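Local coordinates for protein eukaryotic peptide chain release factor GTP-binding subunit (Schizosaccharomyces pombe, PDB 1R5B) that is the GTP-binding subunit of a eukaryotic translation release factor, a member of the translational GTPase family related to elongation factor Tu, at residues K41-I46 and H120-L125; N45-G50 and S143-G148; F116-R121 and Y259-T264; G180-V185 and H265-V270. All blocks are in the same frame, centred on the assembly; numbering follows the deposited sequence.

Contact 1. Residues K41-I46 and H120-L125; sequences KEHVNI and HRRFSL
Strand 42-46 runs parallel to strand 121-125 in an unbroken ladder. His-120 O takes the amide of Glu-42 (N to O 3.0 Å) and Glu-42 O that of Arg-122; Arg-122 O then takes the amide of Val-44, and Val-44 O that of Ser-124. The last of these, Ser-124 N to Val-44 O at 2.7 Å, lies nearly along the carbonyl axis. Ile-46 N to Ser-124 O closes the series with the straightest geometry, 173° at the hydrogen. On one face Glu-42 and Arg-121 extend side by side. The Glu-42 chain leaves with CG anti to the backbone N (chi1 177°), and its OE1 reaches Arg-121 NE at 3.1 Å in a salt bridge; NE points at it from the guanidinium edge, yet approaches from above the carboxylate plane, the two planes being 76° apart. A water donates to the same OE1 and accepts from Arg-121 NH2. Glu-42 OE2 is paired with Lys-269, and Arg-121 NH1 is taken up by Leu-260 and Met-263, so both charged ends have several partners. Farther along this face Val-44 CG2 packs on Arg-121 CD, Val-44 CG1 lies 3.8 Å from Phe-123 CD2, and Ile-46 CG2 touches Phe-123 CB. On the opposite face of the sheet, Arg-122 CD sits over one face of the His-43 ring, while its guanidinium is bridged to Glu-117; Lys-41 NZ bonds back to Thr-118 O. Strand 42-50 thus sits between 121-125 and 147-153 (strand order 2-3-1-4-5-6), as in the central sheet of P-loop GTPase domains.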
# COMPACT_ATOMS: atom_id res chain seq x y z
N LYS A 41 -0.39 4.67 -9.74
CA LYS A 41 0.42 4.00 -8.72
C LYS A 41 0.30 4.61 -7.32
O LYS A 41 0.18 5.83 -7.16
CB LYS A 41 1.90 4.02 -9.13
CG LYS A 41 2.22 3.14 -10.32
CD LYS A 41 3.61 3.42 -10.87
CE LYS A 41 3.80 2.78 -12.25
NZ LYS A 41 4.83 1.73 -12.23
N GLU A 42 0.34 3.76 -6.29
CA GLU A 42 0.20 4.19 -4.90
C GLU A 42 1.43 4.97 -4.42
O GLU A 42 2.53 4.49 -4.54
CB GLU A 42 -0.03 2.97 -4.00
CG GLU A 42 -0.12 3.27 -2.50
CD GLU A 42 -0.15 2.00 -1.64
OE1 GLU A 42 0.09 0.89 -2.16
OE2 GLU A 42 -0.40 2.12 -0.42
N HIS A 43 1.22 6.16 -3.87
CA HIS A 43 2.31 6.96 -3.34
C HIS A 43 2.71 6.45 -1.99
O HIS A 43 1.86 6.24 -1.12
CB HIS A 43 1.91 8.42 -3.17
CG HIS A 43 1.75 9.16 -4.46
ND1 HIS A 43 1.11 8.61 -5.56
CD2 HIS A 43 2.11 10.41 -4.83
CE1 HIS A 43 1.10 9.49 -6.54
NE2 HIS A 43 1.70 10.59 -6.12
N VAL A 44 4.02 6.29 -1.80
CA VAL A 44 4.62 5.80 -0.56
C VAL A 44 5.83 6.67 -0.21
O VAL A 44 6.52 7.15 -1.10
CB VAL A 44 5.09 4.34 -0.75
CG1 VAL A 44 5.69 3.79 0.50
CG2 VAL A 44 3.91 3.49 -1.17
N ASN A 45 6.04 6.90 1.08
CA ASN A 45 7.21 7.63 1.57
C ASN A 45 8.20 6.65 2.16
O ASN A 45 7.84 5.81 3.00
CB ASN A 45 6.81 8.62 2.67
CG ASN A 45 6.00 9.80 2.14
OD1 ASN A 45 5.28 10.44 2.90
ND2 ASN A 45 6.13 10.09 0.87
N ILE A 46 9.44 6.76 1.73
CA ILE A 46 10.50 5.85 2.17
C ILE A 46 11.70 6.64 2.62
O ILE A 46 12.06 7.66 2.01
CB ILE A 46 10.86 4.86 1.05
CG1 ILE A 46 11.82 3.78 1.56
CG2 ILE A 46 11.46 5.57 -0.15
CD1 ILE A 46 11.90 2.58 0.66
N HIS A 120 3.60 -1.29 -8.88
CA HIS A 120 2.39 -0.79 -8.23
C HIS A 120 2.55 0.50 -7.44
O HIS A 120 1.55 1.08 -7.02
CB HIS A 120 1.82 -1.86 -7.30
CG HIS A 120 1.56 -3.18 -7.97
ND1 HIS A 120 0.57 -3.35 -8.91
CD2 HIS A 120 2.15 -4.38 -7.82
CE1 HIS A 120 0.58 -4.61 -9.32
NE2 HIS A 120 1.52 -5.26 -8.67
N ARG A 121 3.78 0.96 -7.21
CA ARG A 121 4.00 2.07 -6.27
C ARG A 121 4.98 3.14 -6.73
O ARG A 121 5.92 2.87 -7.48
CB ARG A 121 4.50 1.52 -4.94
CG ARG A 121 3.44 0.81 -4.14
CD ARG A 121 3.95 0.11 -2.88
NE ARG A 121 2.84 -0.45 -2.12
CZ ARG A 121 2.95 -1.29 -1.11
NH1 ARG A 121 4.13 -1.70 -0.66
NH2 ARG A 121 1.84 -1.72 -0.52
N ARG A 122 4.76 4.37 -6.25
CA ARG A 122 5.74 5.46 -6.38
C ARG A 122 6.31 5.85 -5.03
O ARG A 122 5.57 6.38 -4.18
CB ARG A 122 5.11 6.70 -6.99
CG ARG A 122 6.06 7.90 -6.98
CD ARG A 122 5.51 9.15 -7.58
NE ARG A 122 5.27 8.98 -9.01
CZ ARG A 122 4.97 9.98 -9.83
NH1 ARG A 122 4.87 11.23 -9.37
NH2 ARG A 122 4.77 9.74 -11.12
N PHE A 123 7.61 5.66 -4.85
CA PHE A 123 8.28 5.92 -3.58
C PHE A 123 8.98 7.27 -3.56
O PHE A 123 9.96 7.47 -4.26
CB PHE A 123 9.29 4.83 -3.28
CG PHE A 123 8.70 3.47 -3.22
CD1 PHE A 123 8.50 2.74 -4.37
CD2 PHE A 123 8.35 2.92 -2.01
CE1 PHE A 123 7.95 1.50 -4.31
CE2 PHE A 123 7.80 1.66 -1.95
CZ PHE A 123 7.60 0.95 -3.11
N SER A 124 8.47 8.18 -2.74
CA SER A 124 9.12 9.46 -2.51
C SER A 124 10.21 9.30 -1.45
O SER A 124 9.93 8.85 -0.34
CB SER A 124 8.06 10.47 -2.08
OG SER A 124 8.65 11.65 -1.59
N LEU A 125 11.45 9.66 -1.79
CA LEU A 125 12.57 9.54 -0.83
C LEU A 125 12.64 10.72 0.12
O LEU A 125 12.87 11.84 -0.31
CB LEU A 125 13.90 9.42 -1.57
CG LEU A 125 14.15 8.16 -2.40
CD1 LEU A 125 15.00 8.50 -3.61
CD2 LEU A 125 14.84 7.09 -1.60
O HOH W 1 -1.12 -1.23 -0.77

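Contact 2. Residues N45-G50 and S143-G148; sequences NIVFIG and SQADIG
Backbone hydrogen bonds carry this join, in which strand 42-50 of the GTPase-domain sheet takes up the incoming end of strand 147-153 in parallel register. Onward, Gly-50 begins a sequence consistent with a P-loop. Asn-45 O is gripped twice: Asp-146 N reaches it at 2.7 Å from above the carbonyl plane, and Ile-147 N at 3.2 Å within that plane. Two residues on, Val-47 N meets Ile-147 O nearly along the carbonyl axis, at 3.0 Å. Ile-46 CA and Gly-148 CA make CA-H...O contacts with Ile-147 O and Val-47 O. The side-chain hydrogen bond across the pair belongs to Asp-146: CG stands anti to its carbonyl carbon (chi1 -67°), which swings OD2 back to the amide of Asn-45. That bond is 2.9 Å from Asn-45 N to Asp-146 OD2, almost straight at 173°, and uses the anti lone pair of the oxygen. Buried OD2 also holds a salt bridge to Arg-268, which would favour the ionised acid. Gln-144 NE2 turns to its own neighbour, Ala-145 O, and to Gln-179 O. Apolar contacts fall on both faces of the sheet. On one, the Ile-46 and Ile-147 side chains cross obliquely, Ile-46 CD1 meeting Ile-147 CG2 at 3.8 Å; on the other, Val-47 CG1, in the crowded position between N and the carbonyl carbon (chi1 64°), presses on Ala-145 CB at 3.6 Å. Strand 121-125 flanks strand 42-50 along its other edge, with Phe-123 touching Ile-147; the loop residues Met-263 and Leu-266 cover Ile-147, and helix 169-178 packs on Ile-49 on the Val-47 face.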
# COMPACT_ATOMS: atom_id res chain seq x y z
N ASN A 45 6.04 6.90 1.08
CA ASN A 45 7.21 7.63 1.57
C ASN A 45 8.20 6.65 2.16
O ASN A 45 7.84 5.81 3.00
CB ASN A 45 6.81 8.62 2.67
CG ASN A 45 6.00 9.80 2.14
OD1 ASN A 45 5.28 10.44 2.90
ND2 ASN A 45 6.13 10.09 0.87
N ILE A 46 9.44 6.76 1.73
CA ILE A 46 10.50 5.85 2.17
C ILE A 46 11.70 6.64 2.62
O ILE A 46 12.06 7.66 2.01
CB ILE A 46 10.86 4.86 1.05
CG1 ILE A 46 11.82 3.78 1.56
CG2 ILE A 46 11.46 5.57 -0.15
CD1 ILE A 46 11.90 2.58 0.66
N VAL A 47 12.32 6.21 3.71
CA VAL A 47 13.50 6.86 4.22
C VAL A 47 14.59 5.82 4.41
O VAL A 47 14.32 4.71 4.85
CB VAL A 47 13.22 7.61 5.53
CG1 VAL A 47 12.80 6.66 6.67
CG2 VAL A 47 14.42 8.42 5.94
N PHE A 48 15.81 6.18 4.04
CA PHE A 48 16.98 5.31 4.18
C PHE A 48 17.86 5.82 5.31
O PHE A 48 18.11 7.02 5.43
CB PHE A 48 17.76 5.27 2.86
CG PHE A 48 17.10 4.46 1.80
CD1 PHE A 48 16.01 4.96 1.13
CD2 PHE A 48 17.55 3.20 1.48
CE1 PHE A 48 15.39 4.21 0.15
CE2 PHE A 48 16.93 2.45 0.50
CZ PHE A 48 15.85 2.96 -0.17
N ILE A 49 18.33 4.88 6.13
CA ILE A 49 19.13 5.18 7.32
C ILE A 49 20.39 4.32 7.32
O ILE A 49 20.38 3.19 6.86
CB ILE A 49 18.29 4.89 8.59
CG1 ILE A 49 17.01 5.72 8.58
CG2 ILE A 49 19.10 5.16 9.85
CD1 ILE A 49 16.15 5.51 9.80
N GLY A 50 21.48 4.87 7.86
CA GLY A 50 22.74 4.15 7.90
C GLY A 50 23.92 5.07 7.83
O GLY A 50 23.77 6.29 7.76
N SER A 143 5.83 14.10 5.83
CA SER A 143 7.20 13.77 6.23
C SER A 143 7.22 12.62 7.26
O SER A 143 8.20 12.47 8.02
CB SER A 143 7.92 15.00 6.81
OG SER A 143 7.90 16.10 5.91
N GLN A 144 6.14 11.83 7.30
CA GLN A 144 6.11 10.57 8.05
C GLN A 144 6.39 9.46 7.06
O GLN A 144 5.71 9.33 6.04
CB GLN A 144 4.76 10.38 8.75
CG GLN A 144 4.58 9.07 9.53
CD GLN A 144 5.68 8.78 10.56
OE1 GLN A 144 5.86 9.57 11.51
NE2 GLN A 144 6.40 7.65 10.39
N ALA A 145 7.41 8.68 7.34
CA ALA A 145 7.80 7.59 6.46
C ALA A 145 6.82 6.42 6.54
O ALA A 145 6.27 6.15 7.59
CB ALA A 145 9.19 7.11 6.82
N ASP A 146 6.59 5.75 5.42
CA ASP A 146 5.88 4.48 5.40
C ASP A 146 6.84 3.32 5.61
O ASP A 146 6.47 2.32 6.21
CB ASP A 146 5.17 4.27 4.07
CG ASP A 146 4.04 5.25 3.85
OD1 ASP A 146 3.14 5.34 4.70
OD2 ASP A 146 3.98 5.99 2.86
N ILE A 147 8.06 3.47 5.11
CA ILE A 147 9.04 2.40 5.10
C ILE A 147 10.39 2.97 5.54
O ILE A 147 10.79 4.02 5.06
CB ILE A 147 9.19 1.81 3.69
CG1 ILE A 147 7.87 1.19 3.19
CG2 ILE A 147 10.30 0.77 3.65
CD1 ILE A 147 7.82 1.03 1.66
N GLY A 148 11.06 2.29 6.44
CA GLY A 148 12.40 2.65 6.87
C GLY A 148 13.33 1.54 6.45
O GLY A 148 13.04 0.37 6.68

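Contact 3. Residues F116-R121 and Y259-T264; sequences FETEHR and YLDSMT
From its CB the Arg-121 chain leaves beside the backbone N (chi1 -72°) and runs extended through CG and CD to the end of helix 256-262. CD passes 3.5 Å from Asp-261 O, and the same carbonyl oxygen lies over one face of the guanidinium without a hydrogen bond. NE turns to Glu-42. At the tip, NH1 and NH2 close end-on upon one atom, Met-263 O, each at 2.7 Å and with that oxygen almost in the guanidinium plane; NH1 meets a lone pair of Met-263 O, whereas NH2 comes in nearly along the C=O axis. NH1 also bonds Leu-260 O at 2.9 Å, so the planar group is held in its rotation by two carbonyls where the helix gives way to loop. The dipole of this helix C-terminus would suit the positive charge. Residues 118-120 form the turn of a beta hairpin that links strand 115-117 to its antiparallel neighbour 121-125 at the edge of the GTPase-domain sheet, with Thr-118 N bonded to Arg-121 O. Asp-261 clasps that turn: its OD1 accepts Thr-118 OG1 on the anti lone pair at 2.6 Å and His-120 N on the syn lone pair at 3.0 Å. Thr-118 OG1 gets there from the crowded position between N and carbonyl carbon. Farther into the core, Leu-260 CD2 approaches the edge of the Phe-116 ring at 4.3 Å from CZ, while the ring itself stacks on Phe-123.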
# COMPACT_ATOMS: atom_id res chain seq x y z
N PHE A 116 11.12 7.16 -7.00
CA PHE A 116 11.29 6.06 -7.93
C PHE A 116 10.07 5.15 -7.95
O PHE A 116 9.24 5.20 -7.05
CB PHE A 116 12.53 5.26 -7.59
CG PHE A 116 12.47 4.55 -6.26
CD1 PHE A 116 12.05 3.23 -6.18
CD2 PHE A 116 12.84 5.20 -5.10
CE1 PHE A 116 12.00 2.57 -4.97
CE2 PHE A 116 12.79 4.55 -3.88
CZ PHE A 116 12.37 3.22 -3.82
N GLU A 117 9.95 4.30 -8.96
CA GLU A 117 8.75 3.48 -9.13
C GLU A 117 9.04 2.01 -9.28
O GLU A 117 10.06 1.60 -9.81
CB GLU A 117 7.94 3.93 -10.34
CG GLU A 117 7.55 5.40 -10.34
CD GLU A 117 6.41 5.70 -11.30
OE1 GLU A 117 6.11 4.84 -12.15
OE2 GLU A 117 5.81 6.78 -11.20
N THR A 118 8.10 1.23 -8.76
CA THR A 118 7.96 -0.19 -9.03
C THR A 118 6.63 -0.35 -9.76
O THR A 118 5.99 0.65 -10.08
CB THR A 118 7.93 -0.95 -7.70
OG1 THR A 118 6.86 -0.45 -6.86
CG2 THR A 118 9.22 -0.69 -6.92
N GLU A 119 6.19 -1.60 -9.98
CA GLU A 119 5.01 -1.85 -10.80
C GLU A 119 3.77 -1.18 -10.20
O GLU A 119 3.01 -0.54 -10.91
CB GLU A 119 4.77 -3.36 -10.97
CG GLU A 119 3.74 -3.74 -12.03
CD GLU A 119 3.29 -5.20 -11.96
OE1 GLU A 119 2.39 -5.60 -12.74
OE2 GLU A 119 3.84 -5.96 -11.13
N HIS A 120 3.60 -1.29 -8.88
CA HIS A 120 2.39 -0.79 -8.23
C HIS A 120 2.55 0.50 -7.44
O HIS A 120 1.55 1.08 -7.02
CB HIS A 120 1.82 -1.86 -7.30
CG HIS A 120 1.56 -3.18 -7.97
ND1 HIS A 120 0.57 -3.35 -8.91
CD2 HIS A 120 2.15 -4.38 -7.82
CE1 HIS A 120 0.58 -4.61 -9.32
NE2 HIS A 120 1.52 -5.26 -8.67
N ARG A 121 3.78 0.96 -7.21
CA ARG A 121 4.00 2.07 -6.27
C ARG A 121 4.98 3.14 -6.73
O ARG A 121 5.92 2.87 -7.48
CB ARG A 121 4.50 1.52 -4.94
CG ARG A 121 3.44 0.81 -4.14
CD ARG A 121 3.95 0.11 -2.88
NE ARG A 121 2.84 -0.45 -2.12
CZ ARG A 121 2.95 -1.29 -1.11
NH1 ARG A 121 4.13 -1.70 -0.66
NH2 ARG A 121 1.84 -1.72 -0.52
N TYR A 259 10.24 -6.71 -2.91
CA TYR A 259 9.70 -6.69 -1.56
C TYR A 259 9.00 -5.34 -1.24
O TYR A 259 7.92 -5.33 -0.66
CB TYR A 259 10.81 -6.97 -0.54
CG TYR A 259 10.29 -6.92 0.85
CD1 TYR A 259 9.58 -8.00 1.38
CD2 TYR A 259 10.44 -5.78 1.63
CE1 TYR A 259 9.07 -7.95 2.66
CE2 TYR A 259 9.91 -5.72 2.91
CZ TYR A 259 9.23 -6.81 3.41
OH TYR A 259 8.71 -6.76 4.67
N LEU A 260 9.64 -4.23 -1.60
CA LEU A 260 9.07 -2.90 -1.39
C LEU A 260 7.73 -2.74 -2.13
O LEU A 260 6.82 -2.07 -1.65
CB LEU A 260 10.04 -1.83 -1.89
CG LEU A 260 10.89 -0.99 -0.92
CD1 LEU A 260 11.21 -1.71 0.35
CD2 LEU A 260 12.18 -0.52 -1.63
N ASP A 261 7.60 -3.41 -3.27
CA ASP A 261 6.42 -3.30 -4.09
C ASP A 261 5.17 -3.92 -3.47
O ASP A 261 4.11 -3.33 -3.53
CB ASP A 261 6.67 -3.93 -5.47
CG ASP A 261 5.53 -3.67 -6.43
OD1 ASP A 261 5.31 -2.50 -6.78
OD2 ASP A 261 4.80 -4.58 -6.88
N SER A 262 5.30 -5.10 -2.88
CA SER A 262 4.14 -5.84 -2.37
C SER A 262 4.03 -5.82 -0.83
O SER A 262 3.09 -6.35 -0.27
CB SER A 262 4.18 -7.29 -2.87
OG SER A 262 5.41 -7.89 -2.51
N MET A 263 5.03 -5.22 -0.18
CA MET A 263 5.04 -4.89 1.25
C MET A 263 3.70 -4.37 1.72
O MET A 263 3.13 -3.46 1.15
CB MET A 263 5.99 -3.72 1.50
CG MET A 263 7.12 -4.01 2.31
SD MET A 263 8.04 -2.54 2.62
CE MET A 263 7.92 -2.66 4.38
N THR A 264 3.28 -4.86 2.84
CA THR A 264 1.97 -4.57 3.34
C THR A 264 2.02 -3.57 4.53
O THR A 264 1.12 -2.76 4.70
CB THR A 264 1.37 -5.91 3.69
OG1 THR A 264 0.05 -5.97 3.20
CG2 THR A 264 1.30 -6.15 5.13

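Contact 4. Residues G180-V185 and H265-V270; sequences GINHLV and HLERKV
Glu-267 reaches from the first turn of helix 267-270 to the backbone amides of the loop after helix 169-178, the helix-to-strand connection of an alpha/beta GTPase domain that leads into strand 184-189. Its OE2 accepts from Asn-182 N at 2.9 Å and more weakly from His-183 N at 3.4 Å, although the exact place of this oxygen is less sure than most. A bend at chi2 (-61°) folds the carboxylate back toward the loop, and its CG and CD come close to Gly-180 O. That glycine, at positive phi, is the C-prime residue of a Schellman motif ending the preceding helix, so the carboxylate meets the chain just past a helix end. Next outward come the two histidines. The His-183 and His-265 side chains both leave with CG anti to the backbone N, and their rings lie near parallel (21°) but slid apart, with centroids 5.2 Å from each other, so ring overlaps ring very little. Packing comes instead from aliphatic carbons: His-265 CB lies over one face of the His-183 ring, toward its rim, and the Val-270 CG2 methyl covers the face of the His-265 ring turned from His-183. The facing side of that ring takes a CH-pi contact from His-183 CB, 3.5 Å from the His-265 centroid and only 12° off its normal.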
# COMPACT_ATOMS: atom_id res chain seq x y z
N GLY A 180 9.06 6.38 13.66
CA GLY A 180 7.81 5.64 13.63
C GLY A 180 7.92 4.35 12.87
O GLY A 180 6.91 3.73 12.59
N ILE A 181 9.14 3.92 12.57
CA ILE A 181 9.37 2.68 11.83
C ILE A 181 9.32 1.51 12.77
O ILE A 181 10.27 1.24 13.49
CB ILE A 181 10.77 2.66 11.11
CG1 ILE A 181 10.93 3.90 10.24
CG2 ILE A 181 10.91 1.38 10.28
CD1 ILE A 181 9.75 4.13 9.31
N ASN A 182 8.18 0.83 12.77
CA ASN A 182 7.94 -0.33 13.61
C ASN A 182 8.14 -1.63 12.85
O ASN A 182 8.15 -2.71 13.45
CB ASN A 182 6.53 -0.26 14.20
CG ASN A 182 6.35 0.92 15.13
OD1 ASN A 182 5.31 1.56 15.16
ND2 ASN A 182 7.38 1.21 15.91
N HIS A 183 8.29 -1.54 11.54
CA HIS A 183 8.65 -2.69 10.74
C HIS A 183 9.84 -2.26 9.90
O HIS A 183 9.71 -1.56 8.91
CB HIS A 183 7.48 -3.10 9.86
CG HIS A 183 7.76 -4.28 8.99
ND1 HIS A 183 8.48 -4.17 7.82
CD2 HIS A 183 7.43 -5.58 9.10
CE1 HIS A 183 8.56 -5.36 7.25
NE2 HIS A 183 7.93 -6.23 8.01
N LEU A 184 11.02 -2.66 10.35
CA LEU A 184 12.26 -2.18 9.78
C LEU A 184 12.71 -3.12 8.67
O LEU A 184 12.78 -4.32 8.87
CB LEU A 184 13.31 -2.13 10.89
CG LEU A 184 14.62 -1.43 10.60
CD1 LEU A 184 14.38 0.02 10.25
CD2 LEU A 184 15.50 -1.51 11.83
N VAL A 185 12.99 -2.56 7.51
CA VAL A 185 13.68 -3.28 6.45
C VAL A 185 15.19 -3.04 6.61
O VAL A 185 15.63 -1.89 6.61
CB VAL A 185 13.22 -2.82 5.06
CG1 VAL A 185 13.96 -3.58 3.98
CG2 VAL A 185 11.71 -3.02 4.91
N HIS A 265 3.09 -3.61 5.31
CA HIS A 265 3.22 -2.73 6.47
C HIS A 265 3.76 -1.36 6.05
O HIS A 265 4.95 -1.18 5.98
CB HIS A 265 4.14 -3.38 7.49
CG HIS A 265 4.07 -2.78 8.85
ND1 HIS A 265 4.51 -1.50 9.12
CD2 HIS A 265 3.65 -3.30 10.02
CE1 HIS A 265 4.35 -1.26 10.42
NE2 HIS A 265 3.83 -2.33 10.98
N LEU A 266 2.86 -0.42 5.74
CA LEU A 266 3.21 0.97 5.51
C LEU A 266 2.69 1.82 6.70
O LEU A 266 1.49 1.88 6.95
CB LEU A 266 2.58 1.47 4.20
CG LEU A 266 2.82 0.66 2.91
CD1 LEU A 266 2.25 1.37 1.72
CD2 LEU A 266 4.24 0.42 2.66
N GLU A 267 3.60 2.48 7.41
CA GLU A 267 3.25 3.12 8.68
C GLU A 267 2.08 4.09 8.65
O GLU A 267 1.26 4.04 9.54
CB GLU A 267 4.44 3.85 9.29
CG GLU A 267 5.63 2.98 9.64
CD GLU A 267 5.33 1.90 10.67
OE1 GLU A 267 4.34 2.00 11.43
OE2 GLU A 267 6.12 0.93 10.70
N ARG A 268 1.99 4.98 7.66
CA ARG A 268 0.87 5.91 7.62
C ARG A 268 -0.46 5.17 7.52
O ARG A 268 -1.43 5.54 8.18
CB ARG A 268 0.99 6.91 6.46
CG ARG A 268 2.13 7.91 6.63
CD ARG A 268 2.27 8.92 5.50
NE ARG A 268 2.42 8.27 4.20
CZ ARG A 268 2.20 8.87 3.03
NH1 ARG A 268 1.84 10.14 2.98
NH2 ARG A 268 2.36 8.19 1.91
N LYS A 269 -0.49 4.13 6.69
CA LYS A 269 -1.69 3.32 6.46
C LYS A 269 -2.01 2.47 7.71
O LYS A 269 -3.17 2.35 8.07
CB LYS A 269 -1.48 2.40 5.25
CG LYS A 269 -2.72 2.03 4.49
CD LYS A 269 -2.42 0.98 3.40
CE LYS A 269 -1.87 1.58 2.11
NZ LYS A 269 -1.27 0.51 1.22
N VAL A 270 -0.99 1.92 8.35
CA VAL A 270 -1.19 1.15 9.59
C VAL A 270 -1.77 2.02 10.71
O VAL A 270 -2.57 1.55 11.52
CB VAL A 270 0.15 0.54 10.09
CG1 VAL A 270 0.01 -0.08 11.51
CG2 VAL A 270 0.67 -0.51 9.11

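Overall arrangement
All four contacts gather round one end of the mixed six-stranded sheet of the GTPase domain. Contacts 1 and 2, with centres about 11 Å apart, pair strand 42-50 with its two neighbours and share Asn-45 and Ile-46. Contact 3, its centre about 7 Å from that of contact 1, shares His-120 and Arg-121 with it and brings the end of helix 256-262 against the edge hairpin; contact 4, centre about 9 Å from that of contact 2, adds the next strand, 184-189. Along the chain, contact 3 alternates with contacts 2 and 4, whereas contact 4 opens after contacts 1 and 2 have closed. The chain between 259 and 270 thus spans several strands just before the beta-rich remainder of the protein.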